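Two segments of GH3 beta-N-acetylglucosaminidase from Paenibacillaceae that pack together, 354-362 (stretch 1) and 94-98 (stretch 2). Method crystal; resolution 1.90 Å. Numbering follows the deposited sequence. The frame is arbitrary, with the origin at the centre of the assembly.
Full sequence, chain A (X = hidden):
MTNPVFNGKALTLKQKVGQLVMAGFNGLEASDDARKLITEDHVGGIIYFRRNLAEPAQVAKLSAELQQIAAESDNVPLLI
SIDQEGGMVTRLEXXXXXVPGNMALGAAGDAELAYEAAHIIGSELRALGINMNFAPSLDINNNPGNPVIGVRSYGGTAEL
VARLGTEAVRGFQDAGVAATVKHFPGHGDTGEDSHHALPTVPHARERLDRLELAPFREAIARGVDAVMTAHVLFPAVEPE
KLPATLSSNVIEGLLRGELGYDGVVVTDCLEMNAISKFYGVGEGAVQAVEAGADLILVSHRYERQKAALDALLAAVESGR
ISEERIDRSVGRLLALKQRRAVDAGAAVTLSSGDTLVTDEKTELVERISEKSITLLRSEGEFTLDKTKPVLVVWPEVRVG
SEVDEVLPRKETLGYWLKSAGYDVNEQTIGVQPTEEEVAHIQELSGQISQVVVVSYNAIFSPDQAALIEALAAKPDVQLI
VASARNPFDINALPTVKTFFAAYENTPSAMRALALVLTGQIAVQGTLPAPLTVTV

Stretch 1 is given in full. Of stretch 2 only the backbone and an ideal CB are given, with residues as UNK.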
ATOM      1  N   ASP A 354      -3.340  25.112   4.891  1.00 27.44           N
ATOM      2  CA  ASP A 354      -3.555  24.412   6.151  1.00 25.30           C
ATOM      3  C   ASP A 354      -2.926  23.019   6.122  1.00 28.22           C
ATOM      4  O   ASP A 354      -2.824  22.377   5.070  1.00 25.91           O
ATOM      5  CB  ASP A 354      -5.050  24.279   6.445  1.00 26.54           C
ATOM      6  CG  ASP A 354      -5.655  25.556   7.014  1.00 31.73           C
ATOM      7  OD1 ASP A 354      -4.904  26.522   7.271  1.00 27.60           O
ATOM      8  OD2 ASP A 354      -6.888  25.585   7.185  1.00 26.56           O
ATOM      9  N   THR A 355      -2.535  22.542   7.302  1.00 25.84           N
ATOM     10  CA  THR A 355      -1.992  21.201   7.462  1.00 24.45           C
ATOM     11  C   THR A 355      -2.747  20.463   8.556  1.00 26.83           C
ATOM     12  O   THR A 355      -3.273  21.075   9.493  1.00 25.61           O
ATOM     13  CB  THR A 355      -0.503  21.230   7.810  1.00 25.59           C
ATOM     14  OG1 THR A 355      -0.012  19.887   7.896  1.00 23.64           O
ATOM     15  CG2 THR A 355      -0.278  21.927   9.153  1.00 23.78           C
ATOM     16  N   LEU A 356      -2.810  19.134   8.422  1.00 22.92           N
ATOM     17  CA  LEU A 356      -3.362  18.295   9.477  1.00 22.80           C
ATOM     18  C   LEU A 356      -2.293  17.779  10.427  1.00 23.96           C
ATOM     19  O   LEU A 356      -2.632  17.125  11.419  1.00 25.48           O
ATOM     20  CB  LEU A 356      -4.123  17.102   8.877  1.00 25.24           C
ATOM     21  CG  LEU A 356      -5.296  17.443   7.950  1.00 23.03           C
ATOM     22  CD1 LEU A 356      -5.984  16.153   7.477  1.00 22.55           C
ATOM     23  CD2 LEU A 356      -6.283  18.366   8.663  1.00 25.74           C
ATOM     24  N   VAL A 357      -1.017  18.031  10.122  1.00 23.61           N
ATOM     25  CA  VAL A 357       0.070  17.570  10.976  1.00 22.94           C
ATOM     26  C   VAL A 357      -0.013  18.267  12.330  1.00 29.04           C
ATOM     27  O   VAL A 357      -0.265  19.476  12.409  1.00 24.77           O
ATOM     28  CB  VAL A 357       1.418  17.849  10.292  1.00 24.99           C
ATOM     29  CG1 VAL A 357       2.596  17.531  11.216  1.00 26.66           C
ATOM     30  CG2 VAL A 357       1.529  17.063   8.980  1.00 22.61           C
ATOM     31  N   THR A 358       0.184  17.501  13.405  1.00 25.16           N
ATOM     32  CA  THR A 358       0.300  18.042  14.758  1.00 26.54           C
ATOM     33  C   THR A 358       1.568  17.507  15.413  1.00 30.72           C
ATOM     34  O   THR A 358       2.093  16.459  15.033  1.00 23.90           O
ATOM     35  CB  THR A 358      -0.912  17.697  15.655  1.00 25.64           C
ATOM     36  OG1 THR A 358      -0.956  16.285  15.910  1.00 25.43           O
ATOM     37  CG2 THR A 358      -2.246  18.155  15.030  1.00 24.36           C
ATOM     38  N   ASP A 359       2.059  18.241  16.418  1.00 27.00           N
ATOM     39  CA  ASP A 359       3.212  17.752  17.169  1.00 29.89           C
ATOM     40  C   ASP A 359       2.912  16.402  17.806  1.00 29.15           C
ATOM     41  O   ASP A 359       3.764  15.508  17.813  1.00 30.02           O
ATOM     42  CB  ASP A 359       3.626  18.771  18.234  1.00 28.27           C
ATOM     43  CG  ASP A 359       4.127  20.066  17.640  1.00 35.58           C
ATOM     44  OD1 ASP A 359       4.500  20.085  16.446  1.00 36.04           O
ATOM     45  OD2 ASP A 359       4.160  21.072  18.376  1.00 42.11           O
ATOM     46  N   GLU A 360       1.683  16.217  18.294  1.00 24.73           N
ATOM     47  CA  GLU A 360       1.327  14.988  18.992  1.00 26.34           C
ATOM     48  C   GLU A 360       1.320  13.775  18.059  1.00 25.35           C
ATOM     49  O   GLU A 360       1.786  12.693  18.436  1.00 23.82           O
ATOM     50  CB  GLU A 360      -0.036  15.152  19.664  1.00 31.04           C
ATOM     51  CG  GLU A 360      -0.066  16.145  20.840  1.00 37.65           C
ATOM     52  CD  GLU A 360       0.133  17.614  20.448  1.00 42.17           C
ATOM     53  OE1 GLU A 360      -0.041  17.985  19.257  1.00 36.85           O
ATOM     54  OE2 GLU A 360       0.464  18.411  21.358  1.00 51.22           O
ATOM     55  N   LYS A 361       0.766  13.918  16.853  1.00 25.36           N
ATOM     56  CA  LYS A 361       0.745  12.793  15.923  1.00 23.14           C
ATOM     57  C   LYS A 361       2.137  12.511  15.366  1.00 19.73           C
ATOM     58  O   LYS A 361       2.527  11.346  15.203  1.00 21.35           O
ATOM     59  CB  LYS A 361      -0.259  13.066  14.793  1.00 21.57           C
ATOM     60  CG  LYS A 361      -1.713  12.944  15.225  1.00 24.91           C
ATOM     61  CD  LYS A 361      -2.687  13.153  14.054  1.00 23.76           C
ATOM     62  CE  LYS A 361      -2.720  14.610  13.614  1.00 22.78           C
ATOM     63  NZ  LYS A 361      -3.740  14.853  12.536  1.00 23.72           N
ATOM     64  N   THR A 362       2.902  13.558  15.070  1.00 21.52           N
ATOM     65  CA  THR A 362       4.258  13.353  14.576  1.00 24.38           C
ATOM     66  C   THR A 362       5.117  12.657  15.624  1.00 24.37           C
ATOM     67  O   THR A 362       5.862  11.723  15.310  1.00 22.67           O
ATOM     68  CB  THR A 362       4.880  14.694  14.179  1.00 27.94           C
ATOM     69  OG1 THR A 362       4.124  15.279  13.109  1.00 26.54           O
ATOM     70  CG2 THR A 362       6.354  14.513  13.744  1.00 24.17           C
ATOM     71  N   UNK A  94       1.602  15.738   1.498  1.00 23.58           N
ATOM     72  CA  UNK A  94       1.612  17.165   1.784  1.00 23.00           C
ATOM     73  C   UNK A  94       0.475  17.504   2.737  1.00 21.96           C
ATOM     74  O   UNK A  94      -0.692  17.297   2.400  1.00 22.65           O
ATOM     75  CB  UNK A  94       1.497  17.981   0.495  1.00 23.00           C
ATOM     76  N   UNK A  95       0.809  18.018   3.924  1.00 20.58           N
ATOM     77  CA  UNK A  95      -0.212  18.440   4.861  1.00 22.60           C
ATOM     78  C   UNK A  95      -0.850  17.344   5.683  1.00 22.08           C
ATOM     79  O   UNK A  95      -1.837  17.610   6.380  1.00 19.47           O
ATOM     80  CB  UNK A  95      -1.313  19.175   4.094  1.00 22.60           C
ATOM     81  N   UNK A  96      -0.338  16.114   5.612  1.00 20.11           N
ATOM     82  CA  UNK A  96      -0.838  15.009   6.417  1.00 21.15           C
ATOM     83  C   UNK A  96       0.353  14.313   7.061  1.00 22.28           C
ATOM     84  O   UNK A  96       1.505  14.509   6.667  1.00 20.90           O
ATOM     85  CB  UNK A  96      -1.660  14.032   5.574  1.00 21.15           C
ATOM     86  N   UNK A  97       0.057  13.513   8.085  1.00 22.14           N
ATOM     87  CA  UNK A  97       1.088  12.749   8.776  1.00 24.20           C
ATOM     88  C   UNK A  97       1.577  11.622   7.883  1.00 22.60           C
ATOM     89  O   UNK A  97       0.771  10.861   7.344  1.00 21.38           O
ATOM     90  CB  UNK A  97       0.562  12.195  10.101  1.00 24.20           C
ATOM     91  N   UNK A  98       2.894  11.486   7.755  1.00 18.15           N
ATOM     92  CA  UNK A  98       3.473  10.327   7.084  1.00 20.40           C
ATOM     93  C   UNK A  98       3.594   9.233   8.140  1.00 24.33           C
ATOM     94  O   UNK A  98       4.362   9.354   9.096  1.00 25.28           O
ATOM     95  CB  UNK A  98       4.825  10.651   6.444  1.00 20.40           C
TER

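Position 94 has little to read from stretch 1: its CA-to-CB bond points sideways, and nothing of stretch 1 lies within 5.5 Å of the ideal CB. Many side chains would be tolerated, polar ones included. The deposited residue is Asn94, whose ND2 is hydrogen-bonded elsewhere in the structure.

Position 95 is more restrictive. Its phi of 81° and psi of 8° place the backbone in the left-handed region, which glycine occupies easily, asparagine and aspartate less so, and beta-branched residues poorly. The surroundings are close as well: an ideal CB would lie 3.7 Å from Asp354 O and 4.0 Å from Thr355 CA, so a side chain would start out against the backbone of stretch 1. Glycine is the best choice, and the residue is Gly95. Its carbonyl is the main polar link between the stretches: Leu356 N donates to Gly95 O at 2.7 Å, with a nearly straight angle of 165°. Thr355 OG1 lies 3.3 Å from Gly95 O, at best a weak hydrogen bond, while the same OG1 accepts from Val357 N at 3.1 Å, which steadies the turn within stretch 1.

At position 96 the backbone is extended (phi -132°, psi 163°), a conformation that beta-branched residues favour. The CA-to-CB bond points away from stretch 1, yet the ideal CB is still 5.1 Å from Leu356 CB, and the neighbouring leucine offers an apolar surface. Valine, isoleucine or leucine would suit. The residue is Val96, with chi1 in the m well; its CG1 reaches Leu356 CD1 at 4.3 Å, a modest apolar contact. Its backbone also takes part, with Val357 CG2 packing 3.4 Å from Val96 O.

Position 97 points sideways, its ideal CB 4.8 Å from Lys361 CB and 5.1 Å from Val357 CG2. The aliphatic start of the lysine and the valine methyl favour a compact side chain, while Thr358 N, at the cap of the helix, offers a donor that a water could relay. Valine, serine or threonine could be considered. The residue is Thr97, in the m rotamer. Its OG1 lies 4.0 Å from Lys361 CB and accepts a hydrogen bond from a water at 2.6 Å; that water in turn accepts from Thr358 N at 3.0 Å, so the threonine is linked indirectly to the capping residue.

Position 98 again has no stretch 1 atom within 5.5 Å of its ideal CB, so many side chains would do; the extended backbone (phi -86°, psi 112°) is comfortable for beta-branched ones. The residue is Val98, with chi1 at 180°.

Stretch 2, residues 94-98: NGVTV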
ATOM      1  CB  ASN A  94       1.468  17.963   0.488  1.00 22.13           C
ATOM      2  CG  ASN A  94       1.575  19.460   0.721  1.00 26.14           C
ATOM      3  OD1 ASN A  94       2.419  19.919   1.491  1.00 25.59           O
ATOM      4  ND2 ASN A  94       0.720  20.219   0.069  1.00 21.59           N
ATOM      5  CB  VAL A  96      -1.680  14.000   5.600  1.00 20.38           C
ATOM      6  CG1 VAL A  96      -2.825  14.725   4.897  1.00 19.70           C
ATOM      7  CG2 VAL A  96      -0.810  13.272   4.585  1.00 22.93           C
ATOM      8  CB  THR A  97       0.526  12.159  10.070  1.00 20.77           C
ATOM      9  OG1 THR A  97      -0.087  13.195  10.842  1.00 22.14           O
ATOM     10  CG2 THR A  97       1.617  11.495  10.900  1.00 19.26           C
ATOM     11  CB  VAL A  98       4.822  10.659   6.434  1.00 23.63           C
ATOM     12  CG1 VAL A  98       5.404   9.421   5.748  1.00 23.82           C
ATOM     13  CG2 VAL A  98       4.641  11.767   5.419  1.00 23.94           C
TER
HETATM   14  O   HOH W   1       1.163  14.855  12.483  1.00 22.82           O
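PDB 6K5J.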